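Local structure of chemotaxis transducer (Pseudomonas aeruginosa, 6GCV) at residues I55-E59 against W93-R97. The protein is a chemoreceptor that binds nitrate directly through its PilJ-type ligand-binding domain and probably mediates chemotaxis toward it. Numbering follows the deposited sequence.
Sequences IAQYE and WGRYR
Trp93 reaches from helix 80-103 to helix 48-67 and lays one face of its indole against the ring of Tyr58. The pair is a face-to-face stack, with centroids 4.1 Å apart. Its planes meet at 29°, and the rings are offset as well as tilted, with Tyr58 CE1 over the middle of the indole, 3.5 Å from Trp93 CD2. The two side chains run antiparallel, each overlapping the other's ring. Trp93 has CG anti to its backbone N (chi1 164°), as does Tyr58, which sends both rings into the gap between the helices. Such broad, flat groups suit this place: the axes of the two short segments are 12.9 Å apart, and the two large rings fill the gap between them.

The rim of the indole is used as well. Ile55 sets its CG2 branch in the ring plane, 4.0 Å from Trp93 CZ2, a branched aliphatic group against a hydrocarbon edge. Further along the same rim, Glu59 OE2 takes a weak hydrogen bond of 3.3 Å from Trp93 NE1, the carboxylate standing nearly perpendicular to the indole. That oxygen also receives Arg97 NH1 at 2.9 Å in a salt bridge, met on the syn side but out of the carboxylate plane. One carboxylate oxygen thus gathers two donors from successive turns. A bend at chi3 turns the guanidinium to Glu59, while Arg97 CB lies over the rim of the indole face opposite Tyr58. Long, charged-ended residues fit here, at the more exposed margin of the contact.

Deeper in, Met34 of helix 18-42 touches both stacked rings, while Leu126 packs on Tyr58 and Leu122 on Trp93, both from helix 112-137. The antiparallel segments, at 173°, therefore contribute a stacked Tyr-Trp pair, flanked by leucine and methionine side chains, to the core of a four-helix bundle, the architecture of this PilJ-type sensor domain.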
loop_
_atom_site.group_PDB
_atom_site.type_symbol
_atom_site.label_atom_id
_atom_site.label_comp_id
_atom_site.label_asym_id
_atom_site.label_seq_id
_atom_site.Cartn_x
_atom_site.Cartn_y
_atom_site.Cartn_z
ATOM N N ILE A 55 7.462 9.775 -1.967
ATOM C CA ILE A 55 8.037 9.581 -3.292
ATOM C C ILE A 55 9.500 9.126 -3.165
ATOM O O ILE A 55 9.921 8.208 -3.858
ATOM C CB ILE A 55 7.906 10.855 -4.137
ATOM C CG1 ILE A 55 6.430 11.108 -4.464
ATOM C CG2 ILE A 55 8.756 10.773 -5.390
ATOM C CD1 ILE A 55 6.148 12.413 -5.129
ATOM N N ALA A 56 10.253 9.732 -2.254
ATOM C CA ALA A 56 11.651 9.356 -2.044
ATOM C C ALA A 56 11.782 7.928 -1.558
ATOM O O ALA A 56 12.666 7.194 -2.005
ATOM C CB ALA A 56 12.344 10.309 -1.086
ATOM N N GLN A 57 10.876 7.493 -0.678
ATOM C CA GLN A 57 10.917 6.080 -0.230
ATOM C C GLN A 57 10.703 5.136 -1.421
ATOM O O GLN A 57 11.392 4.101 -1.552
ATOM C CB GLN A 57 9.882 5.825 0.849
ATOM C CG GLN A 57 10.130 6.451 2.185
ATOM C CD GLN A 57 11.204 5.785 3.011
ATOM O OE1 GLN A 57 11.883 4.828 2.616
ATOM N NE2 GLN A 57 11.379 6.327 4.198
ATOM N N TYR A 58 9.726 5.454 -2.260
ATOM C CA TYR A 58 9.455 4.638 -3.433
ATOM C C TYR A 58 10.688 4.570 -4.340
ATOM O O TYR A 58 11.088 3.502 -4.819
ATOM C CB TYR A 58 8.231 5.161 -4.205
ATOM C CG TYR A 58 7.993 4.422 -5.502
ATOM C CD1 TYR A 58 8.711 4.692 -6.627
ATOM C CD2 TYR A 58 7.113 3.364 -5.559
ATOM C CE1 TYR A 58 8.604 3.918 -7.760
ATOM C CE2 TYR A 58 6.938 2.624 -6.724
ATOM C CZ TYR A 58 7.710 2.908 -7.821
ATOM O OH TYR A 58 7.588 2.138 -8.966
ATOM N N GLU A 59 11.304 5.727 -4.580
ATOM C CA GLU A 59 12.431 5.765 -5.525
ATOM C C GLU A 59 13.632 5.096 -4.937
ATOM O O GLU A 59 14.416 4.484 -5.674
ATOM C CB GLU A 59 12.721 7.186 -5.941
ATOM C CG GLU A 59 11.631 7.768 -6.830
ATOM C CD GLU A 59 12.005 8.976 -7.620
ATOM O OE1 GLU A 59 13.161 9.458 -7.526
ATOM O OE2 GLU A 59 11.183 9.394 -8.440
ATOM N N TRP A 93 5.704 4.548 -13.773
ATOM C CA TRP A 93 6.065 5.403 -12.653
ATOM C C TRP A 93 6.442 6.814 -13.101
ATOM O O TRP A 93 6.002 7.795 -12.510
ATOM C CB TRP A 93 7.202 4.752 -11.838
ATOM C CG TRP A 93 7.879 5.712 -10.913
ATOM C CD1 TRP A 93 9.136 6.159 -10.989
ATOM C CD2 TRP A 93 7.287 6.376 -9.819
ATOM N NE1 TRP A 93 9.384 7.060 -9.985
ATOM C CE2 TRP A 93 8.242 7.210 -9.254
ATOM C CE3 TRP A 93 6.030 6.312 -9.219
ATOM C CZ2 TRP A 93 7.976 7.989 -8.153
ATOM C CZ3 TRP A 93 5.788 7.100 -8.133
ATOM C CH2 TRP A 93 6.750 7.929 -7.619
ATOM N N GLY A 94 7.256 6.948 -14.143
ATOM C CA GLY A 94 7.618 8.295 -14.588
ATOM C C GLY A 94 6.422 9.157 -14.912
ATOM O O GLY A 94 6.364 10.338 -14.559
ATOM N N ARG A 95 5.446 8.581 -15.585
ATOM C CA ARG A 95 4.241 9.322 -15.937
ATOM C C ARG A 95 3.387 9.606 -14.711
ATOM O O ARG A 95 2.840 10.690 -14.563
ATOM C CB ARG A 95 3.454 8.563 -17.008
ATOM C CG ARG A 95 4.179 8.517 -18.356
ATOM C CD ARG A 95 3.412 7.752 -19.418
ATOM N NE ARG A 95 3.559 6.297 -19.324
ATOM C CZ ARG A 95 4.526 5.580 -19.908
ATOM N NH1 ARG A 95 5.483 6.175 -20.608
ATOM N NH2 ARG A 95 4.554 4.258 -19.770
ATOM N N TYR A 96 3.272 8.639 -13.823
ATOM C CA TYR A 96 2.489 8.817 -12.588
ATOM C C TYR A 96 3.090 9.890 -11.711
ATOM O O TYR A 96 2.365 10.722 -11.134
ATOM C CB TYR A 96 2.445 7.482 -11.843
ATOM C CG TYR A 96 1.609 7.441 -10.585
ATOM C CD1 TYR A 96 0.230 7.665 -10.618
ATOM C CD2 TYR A 96 2.177 7.148 -9.383
ATOM C CE1 TYR A 96 -0.530 7.568 -9.449
ATOM C CE2 TYR A 96 1.434 7.024 -8.221
ATOM C CZ TYR A 96 0.078 7.202 -8.258
ATOM O OH TYR A 96 -0.708 6.996 -7.130
ATOM N N ARG A 97 4.413 9.887 -11.592
ATOM C CA ARG A 97 5.087 10.885 -10.754
ATOM C C ARG A 97 4.793 12.293 -11.255
ATOM O O ARG A 97 4.526 13.201 -10.475
ATOM C CB ARG A 97 6.586 10.592 -10.698
ATOM C CG ARG A 97 7.347 11.511 -9.747
ATOM C CD ARG A 97 8.815 11.243 -9.880
ATOM N NE ARG A 97 9.229 11.459 -11.248
ATOM C CZ ARG A 97 10.120 10.725 -11.894
ATOM N NH1 ARG A 97 10.751 9.708 -11.292
ATOM N NH2 ARG A 97 10.401 11.032 -13.143
#